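Local coordinates for protein Pre-mRNA-splicing factor SAD1 (Saccharomyces cerevisiae, PDB 4MSX) that promotes assembly of newly made U4 snRNA into the U4/U6 snRNP and is required for pre-mRNA splicing, although its deubiquitinase-like domain is catalytically inactive, at residues 166-171 with 178-183; 295-300 with 365-370; 417-422 with 470-475. All blocks are in the same frame, centred on the assembly; numbering follows the deposited sequence.

Contact 1. Residues 166-171 with 178-183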
# COMPACT_ATOMS: atom_id res chain seq x y z
N ASP A 166 -5.28 -19.73 2.73
CA ASP A 166 -6.33 -19.65 1.73
C ASP A 166 -6.49 -18.22 1.18
O ASP A 166 -7.55 -17.87 0.66
CB ASP A 166 -7.67 -20.09 2.32
CG ASP A 166 -8.73 -20.35 1.23
OD1 ASP A 166 -8.35 -20.61 0.06
OD2 ASP A 166 -9.94 -20.28 1.55
N PHE A 167 -5.46 -17.38 1.29
CA PHE A 167 -5.55 -16.01 0.70
C PHE A 167 -4.77 -16.02 -0.62
O PHE A 167 -3.73 -16.68 -0.69
CB PHE A 167 -4.87 -14.99 1.62
CG PHE A 167 -5.65 -14.62 2.85
CD1 PHE A 167 -6.91 -15.14 3.09
CD2 PHE A 167 -5.13 -13.70 3.74
CE1 PHE A 167 -7.62 -14.80 4.23
CE2 PHE A 167 -5.80 -13.35 4.87
CZ PHE A 167 -7.06 -13.88 5.13
N PRO A 168 -5.21 -15.27 -1.64
CA PRO A 168 -6.44 -14.47 -1.63
C PRO A 168 -7.64 -15.33 -2.04
O PRO A 168 -7.45 -16.34 -2.72
CB PRO A 168 -6.19 -13.41 -2.72
CG PRO A 168 -5.24 -14.11 -3.73
CD PRO A 168 -4.39 -15.06 -2.85
N ARG A 169 -8.85 -14.94 -1.65
CA ARG A 169 -10.07 -15.64 -2.08
C ARG A 169 -11.19 -14.65 -2.35
O ARG A 169 -11.12 -13.50 -1.88
CB ARG A 169 -10.49 -16.65 -1.02
CG ARG A 169 -10.88 -16.03 0.31
CD ARG A 169 -11.95 -16.92 1.01
NE ARG A 169 -12.34 -16.41 2.34
CZ ARG A 169 -11.50 -16.43 3.35
NH1 ARG A 169 -10.28 -16.91 3.14
NH2 ARG A 169 -11.85 -15.98 4.53
N GLN A 170 -12.21 -15.06 -3.09
CA GLN A 170 -13.32 -14.15 -3.37
C GLN A 170 -14.20 -13.94 -2.12
O GLN A 170 -14.56 -14.88 -1.42
CB GLN A 170 -14.16 -14.61 -4.58
CG GLN A 170 -13.38 -14.61 -5.92
CD GLN A 170 -13.18 -13.21 -6.56
OE1 GLN A 170 -13.86 -12.23 -6.23
NE2 GLN A 170 -12.26 -13.15 -7.53
N CYS A 171 -14.52 -12.69 -1.84
CA CYS A 171 -15.20 -12.32 -0.62
C CYS A 171 -16.36 -11.44 -1.00
O CYS A 171 -16.46 -11.01 -2.15
CB CYS A 171 -14.24 -11.54 0.29
SG CYS A 171 -12.89 -12.55 0.93
N THR A 178 -18.67 -8.33 -4.66
CA THR A 178 -17.61 -9.33 -4.45
C THR A 178 -16.24 -8.65 -4.63
O THR A 178 -16.16 -7.64 -5.32
CB THR A 178 -17.75 -10.54 -5.43
OG1 THR A 178 -16.83 -11.60 -5.07
CG2 THR A 178 -17.51 -10.09 -6.85
N TYR A 179 -15.19 -9.17 -3.98
CA TYR A 179 -13.85 -8.62 -4.18
C TYR A 179 -12.90 -9.74 -3.85
O TYR A 179 -13.29 -10.70 -3.17
CB TYR A 179 -13.57 -7.40 -3.29
CG TYR A 179 -13.59 -7.71 -1.79
CD1 TYR A 179 -14.78 -7.75 -1.08
CD2 TYR A 179 -12.39 -7.94 -1.08
CE1 TYR A 179 -14.79 -7.99 0.31
CE2 TYR A 179 -12.39 -8.21 0.28
CZ TYR A 179 -13.60 -8.21 0.97
OH TYR A 179 -13.60 -8.49 2.30
N LEU A 180 -11.67 -9.65 -4.37
CA LEU A 180 -10.64 -10.61 -4.03
C LEU A 180 -9.83 -10.00 -2.89
O LEU A 180 -9.27 -8.91 -3.09
CB LEU A 180 -9.77 -10.85 -5.31
CG LEU A 180 -8.63 -11.86 -5.26
CD1 LEU A 180 -9.20 -13.26 -5.02
CD2 LEU A 180 -7.79 -11.84 -6.59
N ASN A 181 -9.73 -10.65 -1.73
CA ASN A 181 -9.18 -9.94 -0.57
C ASN A 181 -7.68 -9.68 -0.81
O ASN A 181 -7.01 -10.48 -1.46
CB ASN A 181 -9.43 -10.64 0.78
CG ASN A 181 -8.60 -11.93 1.00
OD1 ASN A 181 -8.62 -12.84 0.17
ND2 ASN A 181 -7.85 -11.98 2.08
N GLY A 182 -7.20 -8.52 -0.36
CA GLY A 182 -5.84 -8.04 -0.67
C GLY A 182 -5.79 -7.25 -1.97
O GLY A 182 -4.88 -6.44 -2.14
N PHE A 183 -6.73 -7.47 -2.87
CA PHE A 183 -6.69 -6.83 -4.20
C PHE A 183 -7.80 -5.78 -4.31
O PHE A 183 -8.70 -5.89 -5.15
CB PHE A 183 -6.83 -7.90 -5.31
CG PHE A 183 -5.64 -8.80 -5.39
CD1 PHE A 183 -5.44 -9.81 -4.42
CD2 PHE A 183 -4.71 -8.65 -6.40
CE1 PHE A 183 -4.34 -10.64 -4.45
CE2 PHE A 183 -3.62 -9.45 -6.48
CZ PHE A 183 -3.42 -10.48 -5.47
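Thr-178 meets Cys-171 through its hydroxyl. Thr-178 OG1 donates to Cys-171 O at 3.0 Å, and the backbone N of Tyr-179 donates to the same oxygen from the opposite face of the carbonyl plane. Two donors therefore grip one acceptor.

Tyr-179 O in turn accepts from Cys-171 N at 2.7 Å, closing a hydrogen-bonded antiparallel pair. CG of Tyr-179 sits between its backbone N and carbonyl carbon (chi1 63°), which lays the ring beside the partner strand. Cys-171 CB makes a CH-pi contact over one ring face, 3.7 Å from the centroid of the Tyr-179 ring, and SG lies obliquely to the ring. The buried Tyr-179 OH is bonded outside the hairpin, to Ser-236 O and Leu-239 N.

Leu-180 and Gln-170 form a non-hydrogen-bonded antiparallel pair. Leu-180 CD1 turns back over the other segment, 3.8 Å from Pro-168 CB.

Asn-181 reaches back with its whole amide. Asn-181 OD1 accepts from Arg-169 N at 2.8 Å, almost straight on (C=O...N 176°), while Asn-181 N donates to Arg-169 O. Asn-181 ND2 lies 3.3 Å above the Phe-167 ring plane, over the ring centre, with amide and ring planes 76° apart. ND2 also donates to Trp-235 O. With an alanine here, Arg-169 N would probably lose this acceptor and a gap would open over the Phe-167 ring.

Phe-183 CE1 meets Pro-168 CG obliquely at 3.7 Å; a cis peptide bond precedes this proline.

The pairing is that of a small two-stranded antiparallel beta hairpin, with a type II turn from Leu-180 to Phe-183, Gly-182 within it, following its second strand.

Contact 2. Residues 295-300 with 365-370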
# COMPACT_ATOMS: atom_id res chain seq x y z
N LYS A 295 22.24 -5.10 -4.04
CA LYS A 295 23.50 -4.39 -4.01
C LYS A 295 24.07 -4.39 -5.42
O LYS A 295 23.99 -5.40 -6.13
CB LYS A 295 24.52 -5.07 -3.08
CG LYS A 295 24.12 -5.08 -1.64
CD LYS A 295 25.23 -5.66 -0.74
CE LYS A 295 24.74 -5.78 0.72
NZ LYS A 295 25.81 -6.31 1.61
N VAL A 296 24.58 -3.23 -5.83
CA VAL A 296 25.28 -3.10 -7.11
C VAL A 296 26.74 -2.84 -6.79
O VAL A 296 27.06 -2.05 -5.89
CB VAL A 296 24.78 -1.90 -7.96
CG1 VAL A 296 25.51 -1.88 -9.30
CG2 VAL A 296 23.30 -1.95 -8.18
N LYS A 297 27.63 -3.50 -7.52
CA LYS A 297 29.04 -3.22 -7.37
C LYS A 297 29.52 -2.54 -8.63
O LYS A 297 29.23 -3.00 -9.74
CB LYS A 297 29.79 -4.56 -7.14
CG LYS A 297 31.31 -4.50 -7.31
CD LYS A 297 31.91 -5.92 -7.16
CE LYS A 297 33.43 -5.89 -7.15
NZ LYS A 297 34.04 -7.25 -7.23
N ILE A 298 30.25 -1.45 -8.49
CA ILE A 298 30.81 -0.78 -9.65
C ILE A 298 32.32 -0.82 -9.52
O ILE A 298 32.85 -0.42 -8.47
CB ILE A 298 30.35 0.72 -9.71
CG1 ILE A 298 28.83 0.81 -9.73
CG2 ILE A 298 30.97 1.40 -10.91
CD1 ILE A 298 28.24 1.07 -8.37
N ALA A 299 33.02 -1.29 -10.55
CA ALA A 299 34.46 -1.53 -10.42
C ALA A 299 35.22 -1.12 -11.66
O ALA A 299 34.74 -1.28 -12.78
CB ALA A 299 34.71 -3.03 -10.14
N LYS A 300 36.45 -0.66 -11.48
CA LYS A 300 37.35 -0.47 -12.62
C LYS A 300 38.73 -1.08 -12.34
O LYS A 300 39.15 -2.02 -13.01
CB LYS A 300 37.49 1.01 -12.95
CG LYS A 300 37.83 1.31 -14.41
CD LYS A 300 37.82 2.82 -14.69
CE LYS A 300 38.17 3.17 -16.15
NZ LYS A 300 37.02 3.05 -17.11
N VAL A 365 32.78 -1.57 -14.87
CA VAL A 365 31.95 -2.76 -14.90
C VAL A 365 30.92 -2.70 -13.76
O VAL A 365 31.27 -2.34 -12.62
CB VAL A 365 32.83 -4.01 -14.75
CG1 VAL A 365 31.99 -5.24 -14.59
CG2 VAL A 365 33.73 -4.16 -15.98
N PHE A 366 29.68 -3.04 -14.08
CA PHE A 366 28.55 -2.97 -13.13
C PHE A 366 28.09 -4.38 -12.87
O PHE A 366 27.96 -5.14 -13.83
CB PHE A 366 27.39 -2.23 -13.76
CG PHE A 366 27.59 -0.75 -13.85
CD1 PHE A 366 28.28 -0.20 -14.91
CD2 PHE A 366 27.08 0.07 -12.86
CE1 PHE A 366 28.47 1.16 -14.99
CE2 PHE A 366 27.26 1.44 -12.93
CZ PHE A 366 27.95 1.99 -13.99
N GLU A 367 27.83 -4.73 -11.62
CA GLU A 367 27.39 -6.07 -11.33
C GLU A 367 26.36 -6.06 -10.19
O GLU A 367 26.60 -5.39 -9.19
CB GLU A 367 28.58 -6.92 -10.88
CG GLU A 367 28.23 -8.40 -10.71
CD GLU A 367 29.42 -9.24 -10.21
OE1 GLU A 367 30.55 -8.69 -10.08
OE2 GLU A 367 29.23 -10.45 -9.94
N LEU A 368 25.28 -6.80 -10.33
CA LEU A 368 24.36 -6.97 -9.18
C LEU A 368 24.95 -8.03 -8.27
O LEU A 368 24.88 -9.20 -8.59
CB LEU A 368 22.96 -7.37 -9.67
CG LEU A 368 22.32 -6.20 -10.42
CD1 LEU A 368 21.05 -6.61 -11.14
CD2 LEU A 368 22.07 -5.04 -9.44
N THR A 369 25.56 -7.64 -7.16
CA THR A 369 26.20 -8.65 -6.31
C THR A 369 25.29 -9.15 -5.19
O THR A 369 25.63 -10.11 -4.51
CB THR A 369 27.45 -8.14 -5.66
OG1 THR A 369 27.14 -6.89 -4.99
CG2 THR A 369 28.55 -7.91 -6.71
N ARG A 370 24.16 -8.49 -4.93
CA ARG A 370 23.14 -9.13 -4.09
C ARG A 370 21.81 -9.02 -4.80
O ARG A 370 21.32 -7.91 -5.10
CB ARG A 370 23.06 -8.55 -2.68
CG ARG A 370 22.01 -9.33 -1.78
CD ARG A 370 21.96 -8.78 -0.36
NE ARG A 370 21.35 -9.78 0.53
CZ ARG A 370 20.07 -9.84 0.85
NH1 ARG A 370 19.21 -8.91 0.42
NH2 ARG A 370 19.65 -10.84 1.65
O HOH W 1 31.30 -4.50 -10.93
O HOH W 2 31.99 -9.39 -8.01
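Ile-298 and Phe-366 lie side by side and point the same way on one face of an antiparallel strand pair that carries a classic beta bulge. Ile-298 CG1 touches the ring rim at Phe-366 CE2, 3.6 Å away, while CG2 stands over one ring face, offset toward the rim.

On the same face Val-296 and Leu-368 meet at an oblique angle, Val-296 CG2 to Leu-368 CD2 at 3.6 Å. This holds for one of two conformers of Val-296 and is less certain. Phe-354 of helix 352-355 packs on Val-296, Phe-366 and Leu-368, and Lys-353 adds a cation-pi contact to the Phe-366 ring.

The other face carries Lys-295, Lys-297, Glu-367 and Arg-370. Thr-369, at the bulge, crosses Lys-297 at about a right angle, with Thr-369 CG2 against Lys-297 CB at 3.6 Å. This methyl is anti to the carbonyl carbon, with OG1 between the carbonyl carbon and the backbone N (chi1 52°). Lys-295 and Arg-370 touch through their aliphatic parts, Lys-295 CG to Arg-370 CB at 3.8 Å. The guanidinium of Arg-370 is held elsewhere, by Lys-293 O and His-290 O.

The bulge sets Thr-369 and Arg-370 both against Lys-295. Each donates its N-H weakly to Lys-295 O. Farther along, regular pairing resumes, with Lys-297 N bonded to Glu-367 O at 2.7 Å. Strand 294-299 is the middle of a three-stranded sheet, flanked on its other edge by strand 315-320.

Lys-297 NZ and the Glu-367 carboxylate do not touch directly. One water joins them, donating to Glu-367 OE1 at 2.6 Å and accepting from Lys-297 NZ at 3.1 Å.

Contact 3. Residues 417-422 with 470-475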
# COMPACT_ATOMS: atom_id res chain seq x y z
N VAL A 417 3.47 -0.75 -11.43
CA VAL A 417 2.81 0.54 -11.19
C VAL A 417 2.92 1.32 -12.49
O VAL A 417 4.03 1.52 -13.00
CB VAL A 417 3.49 1.29 -10.07
CG1 VAL A 417 2.81 2.70 -9.79
CG2 VAL A 417 3.39 0.43 -8.75
N VAL A 418 1.80 1.81 -12.96
CA VAL A 418 1.69 2.42 -14.27
C VAL A 418 1.37 3.90 -14.14
O VAL A 418 0.59 4.32 -13.25
CB VAL A 418 0.57 1.71 -15.04
CG1 VAL A 418 0.06 2.55 -16.17
CG2 VAL A 418 1.11 0.32 -15.52
N HIS A 419 1.93 4.68 -15.05
CA HIS A 419 1.74 6.12 -15.04
C HIS A 419 0.69 6.48 -16.11
O HIS A 419 0.78 6.03 -17.23
CB HIS A 419 3.06 6.83 -15.34
CG HIS A 419 2.94 8.32 -15.41
ND1 HIS A 419 3.22 9.04 -16.55
CD2 HIS A 419 2.55 9.22 -14.48
CE1 HIS A 419 3.02 10.32 -16.32
NE2 HIS A 419 2.61 10.47 -15.07
N VAL A 420 -0.28 7.31 -15.75
CA VAL A 420 -1.38 7.67 -16.65
C VAL A 420 -1.49 9.17 -16.55
O VAL A 420 -1.40 9.74 -15.44
CB VAL A 420 -2.72 7.00 -16.16
CG1 VAL A 420 -3.92 7.67 -16.75
CG2 VAL A 420 -2.72 5.53 -16.53
N VAL A 421 -1.69 9.84 -17.69
CA VAL A 421 -1.85 11.30 -17.66
C VAL A 421 -3.31 11.72 -17.66
O VAL A 421 -4.12 11.18 -18.39
CB VAL A 421 -1.13 12.00 -18.87
CG1 VAL A 421 -1.73 13.39 -19.12
CG2 VAL A 421 0.33 12.14 -18.59
N ILE A 422 -3.62 12.71 -16.82
CA ILE A 422 -4.98 13.26 -16.75
C ILE A 422 -4.95 14.80 -16.85
O ILE A 422 -3.91 15.41 -17.17
CB ILE A 422 -5.67 12.87 -15.43
CG1 ILE A 422 -4.70 13.06 -14.25
CG2 ILE A 422 -6.18 11.42 -15.49
CD1 ILE A 422 -5.32 12.90 -12.85
N LEU A 470 1.90 -2.61 -22.49
CA LEU A 470 1.44 -1.48 -23.34
C LEU A 470 1.22 -0.16 -22.60
O LEU A 470 1.24 0.88 -23.22
CB LEU A 470 0.14 -1.85 -24.05
CG LEU A 470 0.39 -2.97 -25.08
CD1 LEU A 470 -0.94 -3.35 -25.64
CD2 LEU A 470 1.34 -2.41 -26.19
N LYS A 471 1.01 -0.22 -21.29
CA LYS A 471 0.88 1.04 -20.51
C LYS A 471 2.24 1.47 -20.01
O LYS A 471 3.21 0.65 -19.98
CB LYS A 471 -0.06 0.78 -19.30
CG LYS A 471 -1.48 0.47 -19.76
CD LYS A 471 -2.52 0.68 -18.66
CE LYS A 471 -3.95 0.48 -19.18
NZ LYS A 471 -5.00 0.41 -18.08
N GLU A 472 2.34 2.72 -19.56
CA GLU A 472 3.64 3.25 -19.20
C GLU A 472 4.11 2.77 -17.80
O GLU A 472 3.74 3.41 -16.78
CB GLU A 472 3.56 4.75 -19.22
CG GLU A 472 4.92 5.43 -19.14
CD GLU A 472 4.81 6.96 -19.08
OE1 GLU A 472 4.35 7.57 -20.07
OE2 GLU A 472 5.20 7.57 -18.04
N THR A 473 4.95 1.74 -17.77
CA THR A 473 5.45 1.18 -16.52
C THR A 473 6.41 2.18 -15.84
O THR A 473 7.25 2.86 -16.49
CB THR A 473 6.14 -0.21 -16.72
OG1 THR A 473 6.52 -0.70 -15.44
CG2 THR A 473 7.42 -0.09 -17.62
N PHE A 474 6.25 2.33 -14.53
CA PHE A 474 7.10 3.25 -13.76
C PHE A 474 7.90 2.47 -12.69
O PHE A 474 9.09 2.70 -12.52
CB PHE A 474 6.21 4.30 -13.06
CG PHE A 474 6.98 5.32 -12.25
CD1 PHE A 474 7.83 6.23 -12.88
CD2 PHE A 474 6.80 5.40 -10.87
CE1 PHE A 474 8.52 7.18 -12.14
CE2 PHE A 474 7.50 6.36 -10.12
CZ PHE A 474 8.34 7.25 -10.73
N ILE A 475 7.21 1.61 -11.92
CA ILE A 475 7.86 0.77 -10.94
C ILE A 475 7.38 -0.67 -11.09
O ILE A 475 6.20 -0.91 -11.32
CB ILE A 475 7.47 1.21 -9.47
CG1 ILE A 475 8.36 2.36 -9.01
CG2 ILE A 475 7.59 0.03 -8.48
CD1 ILE A 475 7.78 3.04 -7.77
O HOH W 3 0.05 4.44 -19.37
O HOH W 4 1.42 7.71 -19.60
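Val-417 and Ile-475 form a hydrogen-bonded antiparallel pair. Val-417 N donates to Ile-475 O at 2.7 Å, nearly straight. Val-417 O receives Phe-474 N at 2.8 Å and, weakly, Ile-475 N. Two residues thus face one, a classic beta bulge. Beyond it, His-419 N bonds Glu-472 O at 2.8 Å.

The polar side-chain contact is between His-419 and Glu-472, which lie alongside each other and point the same way. His-419 ND1 donates to Glu-472 OE2 at 2.9 Å. The bond is bent, and ND1 comes from above the carboxylate plane, 53° out of it. Ring and carboxylate planes stand 40° apart. With CG opposite the backbone N (chi1 -168°) and an extended chain, Glu-472 carries its carboxylate out to the ring edge. The other ends are also held: His-419 NE2 bonds Ser-438 OG, and Glu-472 OE1 forms a salt bridge with Arg-393, whose charge is likely to favour an ionised carboxylate.

Two waters donate to His-419 O. One water accepts from Glu-472 N at 2.9 Å; the other donates to Glu-472 OE1.

Apolar contacts complete the pairing. Val-418 CG1 meets Lys-471 CB at 3.6 Å, the chains crossing at about a right angle, while the Lys-471 amine runs on to a salt bridge with Glu-454. Val-417 CB faces Ile-475 CB, less certainly, since Ile-475 has two conformers. Leu-201 of helix 189-203 and Pro-266 of helix 266-280 pack on both residues.

This is the bulged antiparallel pairing of strands 409-421 and 472-480 in the large mixed sheet of the USP-type domain.

Overall arrangement
Along the chain the contacts follow in series, each closing before the next opens. Contact 1 is a local hairpin, whereas contacts 2 and 3 join strands far apart in sequence, both within the USP-type domain. The centres of contacts 2 and 3 are about 29 Å apart, and each lies in its own sheet: three antiparallel strands for contact 2, the large mixed sheet for contact 3. Contact 1 lies about 25 Å from contact 3 and about 40 Å from contact 2, centre to centre. It packs on strand 438-446, which also pairs with strand 409-421 of contact 3. None touches another. All three are structural packing away from the zinc site.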